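Local structure of mandelate racemase/muconate lactonizing protein (Alicyclobacillus acidocaldarius LAA1, 3QLD) at residues 75-79 with 94-100; 67-73 with 107-111. The protein is of unknown specific function but belongs to the mandelate racemase/muconate lactonizing group of the enolase superfamily, pairing an N-terminal alpha+beta domain with a TIM-barrel-type domain. Residues are numbered along the deposited sequence.

Contact 1: 75-79 with 94-100; sequences RFARW and VCEALRD
In the N-terminal alpha+beta domain of this enolase-superfamily protein, the last turn of helix 61-80 packs against the loop leading into helix 105-123. Residues 75-79 are regular helix; 94-97 have helical phi/psi and turn through Ala97 N to Val94 O (2.9 Å) and Leu98 N to Cys95 O (3.0 Å). Trp79 and Ala97 set the register, with CA atoms 5.5 Å apart. Trp79 (chi1 t, chi2 86°) lays one indole face on the loop: Val94 CA makes a CH-pi contact 4.0 Å from the six-membered ring centroid, and Val94 CG2 lies 3.8 Å from Phe76 CE2. Glu96 reaches the indole edge, where its OE1 accepts a hydrogen bond from Trp79 NE1 (3.3 Å). Ala97 points into the helix, its CB 3.4 Å from Trp79 CB, so the backbones come close. Leu98 follows, CD2 3.7 Å from Arg75 CB. Asp100 (chi1 p) closes the contact with a salt bridge to Arg75, an extended side chain (m, t, t) whose guanidinium also bonds His71 O and meets Glu53 of the second subunit. Arg75 NE lies 3.1 Å from Asp100 OD1, and Arg75 NH2 3.2 Å from Asp100 OD2.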
ATOM      1  N   ARG A  75     -10.987  10.567 -12.433  1.00 27.51           N
ATOM      2  CA  ARG A  75     -10.890  11.606 -11.419  1.00 27.51           C
ATOM      3  C   ARG A  75     -10.203  12.815 -11.977  1.00 28.54           C
ATOM      4  O   ARG A  75     -10.550  13.957 -11.583  1.00 29.33           O
ATOM      5  CB  ARG A  75     -10.141  11.128 -10.176  1.00 26.94           C
ATOM      6  CG  ARG A  75     -11.055  10.360  -9.171  1.00 28.40           C
ATOM      7  CD  ARG A  75     -10.098   9.833  -8.099  1.00 35.23           C
ATOM      8  NE  ARG A  75     -10.835   9.214  -7.021  1.00 33.32           N
ATOM      9  CZ  ARG A  75     -11.378   7.998  -7.056  1.00 35.79           C
ATOM     10  NH1 ARG A  75     -11.300   7.255  -8.161  1.00 30.30           N
ATOM     11  NH2 ARG A  75     -12.041   7.547  -5.965  1.00 35.29           N
ATOM     12  N   PHE A  76      -9.197  12.575 -12.828  1.00 28.85           N
ATOM     13  CA  PHE A  76      -8.406  13.639 -13.457  1.00 28.82           C
ATOM     14  C   PHE A  76      -9.267  14.414 -14.481  1.00 29.52           C
ATOM     15  O   PHE A  76      -9.209  15.629 -14.507  1.00 31.68           O
ATOM     16  CB  PHE A  76      -7.136  13.029 -14.062  1.00 28.29           C
ATOM     17  CG  PHE A  76      -6.311  13.970 -14.882  1.00 31.28           C
ATOM     18  CD1 PHE A  76      -5.984  13.636 -16.222  1.00 33.75           C
ATOM     19  CD2 PHE A  76      -5.828  15.166 -14.346  1.00 31.64           C
ATOM     20  CE1 PHE A  76      -5.225  14.448 -16.985  1.00 35.95           C
ATOM     21  CE2 PHE A  76      -5.088  16.040 -15.137  1.00 32.53           C
ATOM     22  CZ  PHE A  76      -4.751  15.676 -16.454  1.00 36.22           C
ATOM     23  N   ALA A  77     -10.071  13.717 -15.285  1.00 29.66           N
ATOM     24  CA  ALA A  77     -11.049  14.347 -16.192  1.00 31.94           C
ATOM     25  C   ALA A  77     -12.022  15.222 -15.432  1.00 34.39           C
ATOM     26  O   ALA A  77     -12.335  16.324 -15.858  1.00 34.55           O
ATOM     27  CB  ALA A  77     -11.828  13.285 -16.946  1.00 31.31           C
ATOM     28  N   ARG A  78     -12.504  14.738 -14.292  1.00 35.61           N
ATOM     29  CA  ARG A  78     -13.458  15.521 -13.511  1.00 38.83           C
ATOM     30  C   ARG A  78     -12.792  16.835 -13.093  1.00 38.74           C
ATOM     31  O   ARG A  78     -13.406  17.911 -13.220  1.00 40.15           O
ATOM     32  CB  ARG A  78     -13.986  14.722 -12.301  1.00 38.96           C
ATOM     33  CG  ARG A  78     -15.081  15.431 -11.443  1.00 47.64           C
ATOM     34  CD  ARG A  78     -15.561  14.522 -10.250  1.00 52.67           C
ATOM     35  NE  ARG A  78     -14.592  14.534  -9.132  1.00 59.08           N
ATOM     36  CZ  ARG A  78     -14.183  13.454  -8.439  1.00 62.08           C
ATOM     37  NH1 ARG A  78     -14.643  12.241  -8.738  1.00 62.87           N
ATOM     38  NH2 ARG A  78     -13.300  13.582  -7.448  1.00 61.50           N
ATOM     39  N   TRP A  79     -11.534  16.760 -12.661  1.00 37.46           N
ATOM     40  CA  TRP A  79     -10.794  17.926 -12.187  1.00 37.57           C
ATOM     41  C   TRP A  79     -10.517  18.925 -13.323  1.00 37.68           C
ATOM     42  O   TRP A  79     -10.542  20.138 -13.086  1.00 38.13           O
ATOM     43  CB  TRP A  79      -9.502  17.478 -11.516  1.00 35.77           C
ATOM     44  CG  TRP A  79      -8.527  18.538 -11.009  1.00 35.16           C
ATOM     45  CD1 TRP A  79      -8.567  19.159  -9.793  1.00 34.10           C
ATOM     46  CD2 TRP A  79      -7.325  19.025 -11.663  1.00 35.35           C
ATOM     47  NE1 TRP A  79      -7.509  20.020  -9.657  1.00 37.02           N
ATOM     48  CE2 TRP A  79      -6.708  19.946 -10.768  1.00 34.77           C
ATOM     49  CE3 TRP A  79      -6.691  18.739 -12.881  1.00 34.80           C
ATOM     50  CZ2 TRP A  79      -5.533  20.638 -11.077  1.00 33.18           C
ATOM     51  CZ3 TRP A  79      -5.507  19.421 -13.203  1.00 34.66           C
ATOM     52  CH2 TRP A  79      -4.921  20.368 -12.267  1.00 30.89           C
ATOM     53  N   VAL A  94      -2.161  19.408  -9.346  1.00 33.64           N
ATOM     54  CA  VAL A  94      -2.906  18.313  -9.969  1.00 34.43           C
ATOM     55  C   VAL A  94      -3.183  17.181  -8.951  1.00 35.49           C
ATOM     56  O   VAL A  94      -4.241  16.539  -9.029  1.00 35.78           O
ATOM     57  CB  VAL A  94      -2.293  17.863 -11.352  1.00 33.93           C
ATOM     58  CG1 VAL A  94      -0.929  17.376 -11.169  1.00 33.96           C
ATOM     59  CG2 VAL A  94      -3.140  16.799 -11.988  1.00 36.43           C
ATOM     60  N   CYS A  95      -2.308  16.959  -7.966  1.00 36.26           N
ATOM     61  CA  CYS A  95      -2.586  15.903  -6.973  1.00 39.06           C
ATOM     62  C   CYS A  95      -3.864  16.109  -6.144  1.00 39.34           C
ATOM     63  O   CYS A  95      -4.399  15.148  -5.527  1.00 39.56           O
ATOM     64  CB  CYS A  95      -1.384  15.581  -6.097  1.00 39.26           C
ATOM     65  SG  CYS A  95      -0.062  14.806  -7.050  1.00 47.26           S
ATOM     66  N   GLU A  96      -4.411  17.322  -6.190  1.00 39.02           N
ATOM     67  CA  GLU A  96      -5.657  17.565  -5.529  1.00 39.03           C
ATOM     68  C   GLU A  96      -6.818  16.855  -6.246  1.00 38.59           C
ATOM     69  O   GLU A  96      -7.825  16.493  -5.596  1.00 39.49           O
ATOM     70  CB  GLU A  96      -5.877  19.076  -5.295  1.00 41.77           C
ATOM     71  CG  GLU A  96      -7.061  19.735  -6.018  1.00 46.11           C
ATOM     72  CD  GLU A  96      -6.820  21.249  -6.254  1.00 51.68           C
ATOM     73  OE1 GLU A  96      -7.633  21.884  -6.982  1.00 53.38           O
ATOM     74  OE2 GLU A  96      -5.812  21.787  -5.704  1.00 52.94           O
ATOM     75  N   ALA A  97      -6.685  16.571  -7.539  1.00 35.71           N
ATOM     76  CA  ALA A  97      -7.735  15.767  -8.220  1.00 35.36           C
ATOM     77  C   ALA A  97      -7.820  14.371  -7.593  1.00 33.78           C
ATOM     78  O   ALA A  97      -8.847  13.688  -7.704  1.00 31.58           O
ATOM     79  CB  ALA A  97      -7.423  15.599  -9.666  1.00 35.91           C
ATOM     80  N   LEU A  98      -6.707  13.949  -7.002  1.00 34.11           N
ATOM     81  CA  LEU A  98      -6.553  12.553  -6.540  1.00 34.78           C
ATOM     82  C   LEU A  98      -6.423  12.486  -5.022  1.00 35.88           C
ATOM     83  O   LEU A  98      -6.024  11.432  -4.476  1.00 35.59           O
ATOM     84  CB  LEU A  98      -5.337  11.917  -7.196  1.00 34.04           C
ATOM     85  CG  LEU A  98      -5.298  11.998  -8.733  1.00 32.92           C
ATOM     86  CD1 LEU A  98      -3.957  11.392  -9.285  1.00 30.75           C
ATOM     87  CD2 LEU A  98      -6.502  11.323  -9.364  1.00 31.82           C
ATOM     88  N   ARG A  99      -6.769  13.584  -4.336  1.00 36.37           N
ATOM     89  CA  ARG A  99      -6.464  13.662  -2.898  1.00 38.72           C
ATOM     90  C   ARG A  99      -7.201  12.578  -2.083  1.00 37.16           C
ATOM     91  O   ARG A  99      -6.720  12.231  -1.022  1.00 38.59           O
ATOM     92  CB  ARG A  99      -6.764  15.058  -2.328  1.00 39.61           C
ATOM     93  CG  ARG A  99      -8.286  15.380  -2.364  1.00 45.90           C
ATOM     94  CD  ARG A  99      -8.545  16.875  -2.403  1.00 54.23           C
ATOM     95  NE  ARG A  99      -9.944  17.208  -2.129  1.00 60.39           N
ATOM     96  CZ  ARG A  99     -10.505  18.388  -2.416  1.00 63.67           C
ATOM     97  NH1 ARG A  99      -9.795  19.349  -3.014  1.00 64.73           N
ATOM     98  NH2 ARG A  99     -11.782  18.608  -2.121  1.00 62.06           N
ATOM     99  N   ASP A 100      -8.334  12.052  -2.566  1.00 36.14           N
ATOM    100  CA  ASP A 100      -9.083  11.014  -1.838  1.00 33.87           C
ATOM    101  C   ASP A 100      -8.602   9.598  -2.070  1.00 32.80           C
ATOM    102  O   ASP A 100      -9.165   8.698  -1.494  1.00 33.19           O
ATOM    103  CB  ASP A 100     -10.562  11.008  -2.189  1.00 35.06           C
ATOM    104  CG  ASP A 100     -10.860  10.591  -3.652  1.00 37.85           C
ATOM    105  OD1 ASP A 100     -10.079  10.939  -4.580  1.00 43.99           O
ATOM    106  OD2 ASP A 100     -11.919   9.961  -3.911  1.00 42.31           O
TER

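Contact 2: 67-73 with 107-111; sequences MLVHHLV and SVAAI. With SO4 (sulfate ion), chain E.
Leu72 points toward helix 105-123 and lays its CD1 over the first turn of segment 107-111, 3.5 Å from both Ser107 CB and Val108 N and 4.0 Å from Val108 CG2. Its m, t rotamer carries the branch into this position. Both segments are helical; their local axes cross at -71° and approach to 10.5 Å, with CA pairs Leu68-Ser107 at 6.4 Å, Leu72-Val108 at 7.2 Å and Val73-Ile111 at 7.8 Å. No hydrogen bond links them, so the joint is packing, mostly apolar. One turn back, Leu68 (m, t) brings CD2 to 3.6 Å from Ser107 O and 3.9 Å from Ile111 CG1. Ile111 (m, m in the conformer given) sends CD1 to within 4.0 Å of Val73 CG2. Selenomethionine Met67 touches Ser107, CG to CB 3.8 Å, before its SE turns away.

Helix 61-80 widens here into a pi-type turn at 68-72: Leu72 N bonds Met67 O (2.9 Å) and Val73 N bonds Leu68 O (2.9 Å), with His71 at phi/psi -131/-54. His70, turned from the interface, donates NE2 to O3 of a sulfate ion (3.0 Å), probably from the crystallisation liquor. His71 faces the second subunit, bonding its Glu53 and Asp62. Helices 61-80 and 105-123 lie next to each other against the antiparallel sheet of the N-terminal domain: Leu68 touches Leu8 of strand 3-15, Val73 touches Trp373 and Val375 of strand 369-376, and Ala110 O of helix 105-123 bonds Ser46 OG of strand 43-48.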
HETATM    1  N   MSE A  67      -6.157   0.710 -12.047  1.00 20.70           N
HETATM    2  CA  MSE A  67      -6.215   1.903 -11.224  1.00 21.17           C
HETATM    3  C   MSE A  67      -6.293   3.119 -12.191  1.00 21.05           C
HETATM    4  O   MSE A  67      -7.123   4.019 -11.993  1.00 20.28           O
HETATM    5  CB  MSE A  67      -4.966   1.892 -10.294  1.00 21.42           C
HETATM    6  CG  MSE A  67      -4.785   3.072  -9.299  1.00 24.74           C
HETATM    7 SE   MSE A  67      -6.284   3.528  -8.150  1.00 29.38          SE
HETATM    8  CE  MSE A  67      -6.654   1.757  -7.636  1.00 19.38           C
ATOM      9  N   LEU A  68      -5.446   3.131 -13.205  1.00 21.30           N
ATOM     10  CA  LEU A  68      -5.439   4.325 -14.138  1.00 21.44           C
ATOM     11  C   LEU A  68      -6.745   4.444 -14.934  1.00 22.79           C
ATOM     12  O   LEU A  68      -7.427   5.447 -14.889  1.00 22.65           O
ATOM     13  CB  LEU A  68      -4.227   4.262 -15.071  1.00 21.05           C
ATOM     14  CG  LEU A  68      -2.935   4.589 -14.329  1.00 21.44           C
ATOM     15  CD1 LEU A  68      -1.731   4.075 -15.115  1.00 20.49           C
ATOM     16  CD2 LEU A  68      -2.800   6.134 -13.994  1.00 23.66           C
ATOM     17  N   VAL A  69      -7.114   3.365 -15.599  1.00 23.24           N
ATOM     18  CA  VAL A  69      -8.328   3.333 -16.414  1.00 22.69           C
ATOM     19  C   VAL A  69      -9.590   3.605 -15.646  1.00 24.69           C
ATOM     20  O   VAL A  69     -10.412   4.424 -16.112  1.00 23.82           O
ATOM     21  CB  VAL A  69      -8.413   1.964 -17.145  1.00 22.43           C
ATOM     22  CG1 VAL A  69      -9.784   1.746 -17.916  1.00 23.02           C
ATOM     23  CG2 VAL A  69      -7.184   1.723 -18.054  1.00 24.82           C
ATOM     24  N   HIS A  70      -9.794   2.909 -14.510  1.00 22.11           N
ATOM     25  CA  HIS A  70     -11.107   2.913 -13.900  1.00 23.89           C
ATOM     26  C   HIS A  70     -11.229   3.884 -12.728  1.00 24.87           C
ATOM     27  O   HIS A  70     -12.349   4.105 -12.259  1.00 25.08           O
ATOM     28  CB  HIS A  70     -11.541   1.464 -13.544  1.00 24.15           C
ATOM     29  CG  HIS A  70     -11.698   0.579 -14.745  1.00 26.39           C
ATOM     30  ND1 HIS A  70     -12.754   0.720 -15.631  1.00 29.32           N
ATOM     31  CD2 HIS A  70     -10.932  -0.429 -15.234  1.00 32.64           C
ATOM     32  CE1 HIS A  70     -12.647  -0.178 -16.589  1.00 28.46           C
ATOM     33  NE2 HIS A  70     -11.533  -0.869 -16.397  1.00 30.00           N
ATOM     34  N   HIS A  71     -10.117   4.477 -12.262  1.00 23.20           N
ATOM     35  CA  HIS A  71     -10.158   5.329 -11.098  1.00 24.90           C
ATOM     36  C   HIS A  71      -9.487   6.691 -11.185  1.00 25.48           C
ATOM     37  O   HIS A  71     -10.132   7.741 -10.901  1.00 25.51           O
ATOM     38  CB  HIS A  71      -9.591   4.582  -9.876  1.00 26.49           C
ATOM     39  CG  HIS A  71     -10.311   3.311  -9.615  1.00 25.35           C
ATOM     40  ND1 HIS A  71     -11.448   3.265  -8.828  1.00 27.28           N
ATOM     41  CD2 HIS A  71     -10.195   2.081 -10.194  1.00 26.26           C
ATOM     42  CE1 HIS A  71     -11.937   2.025  -8.843  1.00 27.72           C
ATOM     43  NE2 HIS A  71     -11.215   1.296  -9.685  1.00 28.47           N
ATOM     44  N   LEU A  72      -8.212   6.680 -11.569  1.00 23.91           N
ATOM     45  CA  LEU A  72      -7.435   7.912 -11.593  1.00 24.92           C
ATOM     46  C   LEU A  72      -7.748   8.787 -12.815  1.00 24.72           C
ATOM     47  O   LEU A  72      -8.024   9.960 -12.634  1.00 26.16           O
ATOM     48  CB  LEU A  72      -5.919   7.626 -11.486  1.00 25.04           C
ATOM     49  CG  LEU A  72      -5.480   6.793 -10.295  1.00 27.04           C
ATOM     50  CD1 LEU A  72      -3.932   6.924 -10.210  1.00 26.62           C
ATOM     51  CD2 LEU A  72      -6.126   7.324  -9.038  1.00 26.15           C
ATOM     52  N   VAL A  73      -7.785   8.202 -14.015  1.00 25.09           N
ATOM     53  CA  VAL A  73      -8.099   9.023 -15.221  1.00 26.76           C
ATOM     54  C   VAL A  73      -9.483   9.650 -15.128  1.00 26.24           C
ATOM     55  O   VAL A  73      -9.624  10.879 -15.405  1.00 26.99           O
ATOM     56  CB  VAL A  73      -7.754   8.285 -16.548  1.00 25.60           C
ATOM     57  CG1 VAL A  73      -8.195   9.116 -17.800  1.00 29.53           C
ATOM     58  CG2 VAL A  73      -6.276   8.054 -16.567  1.00 28.16           C
ATOM     59  N   SER A 107       0.936   5.009  -9.681  1.00 21.26           N
ATOM     60  CA  SER A 107      -0.178   5.365 -10.605  1.00 22.51           C
ATOM     61  C   SER A 107      -0.485   6.865 -10.521  1.00 21.93           C
ATOM     62  O   SER A 107      -0.586   7.558 -11.571  1.00 23.66           O
ATOM     63  CB  SER A 107      -1.438   4.522 -10.295  1.00 22.54           C
ATOM     64  OG  SER A 107      -1.171   3.273 -10.843  1.00 23.79           O
ATOM     65  N   VAL A 108      -0.538   7.381  -9.299  1.00 21.84           N
ATOM     66  CA  VAL A 108      -0.768   8.798  -9.086  1.00 22.90           C
ATOM     67  C   VAL A 108       0.346   9.598  -9.765  1.00 23.58           C
ATOM     68  O   VAL A 108       0.080  10.599 -10.465  1.00 23.92           O
ATOM     69  CB  VAL A 108      -0.861   9.124  -7.554  1.00 23.35           C
ATOM     70  CG1 VAL A 108      -0.675  10.620  -7.304  1.00 28.44           C
ATOM     71  CG2 VAL A 108      -2.260   8.721  -7.002  1.00 24.12           C
ATOM     72  N   ALA A 109       1.574   9.161  -9.556  1.00 23.16           N
ATOM     73  CA  ALA A 109       2.754   9.839 -10.096  1.00 24.71           C
ATOM     74  C   ALA A 109       2.704   9.890 -11.626  1.00 24.36           C
ATOM     75  O   ALA A 109       3.212  10.864 -12.265  1.00 23.83           O
ATOM     76  CB  ALA A 109       3.963   9.061  -9.715  1.00 23.13           C
ATOM     77  N   ALA A 110       2.174   8.828 -12.256  1.00 21.27           N
ATOM     78  CA  ALA A 110       2.139   8.862 -13.718  1.00 22.34           C
ATOM     79  C   ALA A 110       1.243  10.017 -14.236  1.00 22.85           C
ATOM     80  O   ALA A 110       1.585  10.716 -15.202  1.00 23.91           O
ATOM     81  CB  ALA A 110       1.781   7.488 -14.316  1.00 20.71           C
ATOM     82  N   ILE A 111       0.112  10.222 -13.582  0.50 22.23           N
ATOM     83  CA  ILE A 111      -0.735  11.350 -13.896  0.50 22.52           C
ATOM     84  C   ILE A 111       0.021  12.661 -13.690  0.50 23.97           C
ATOM     85  O   ILE A 111       0.216  13.465 -14.651  0.50 23.49           O
ATOM     86  CB  ILE A 111      -1.998  11.312 -13.032  0.50 22.92           C
ATOM     87  CG1 ILE A 111      -2.753  10.017 -13.334  0.50 21.53           C
ATOM     88  CG2 ILE A 111      -2.874  12.573 -13.268  0.50 20.59           C
ATOM     89  CD1 ILE A 111      -3.279   9.975 -14.778  0.50 21.59           C
TER
HETATM   90  S   SO4 E 403      -9.334  -2.986 -19.119  1.00 70.50           S
HETATM   91  O1  SO4 E 403      -8.493  -2.165 -20.009  1.00 67.47           O
HETATM   92  O2  SO4 E 403      -8.730  -3.188 -17.800  1.00 67.52           O
HETATM   93  O3  SO4 E 403     -10.633  -2.317 -18.920  1.00 67.89           O
HETATM   94  O4  SO4 E 403      -9.502  -4.295 -19.773  1.00 69.46           O

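Contacts 1 and 2 lie along the same helix, 61-80, with centres about 10 Å apart, and contact 1 is nested within the chain loop that contact 2 closes. Leu98 joins them: its CD2 is 3.9 Å from Leu72 O, and its CD1 is 3.9 Å from Val108 CG2, so the loop fills the angle between the crossing helices. Phe76 continues the packing, its CG 4.0 Å from Ile111 CG2. Both contacts also adjoin the second subunit, where Glu53 OE1 meets Arg75 NH2 of contact 1 and His71 ND1 of contact 2. The sulfate is held by His70, Trp65 and His384, the last evidently from the C-terminal histidine tag, away from the helix-helix packing.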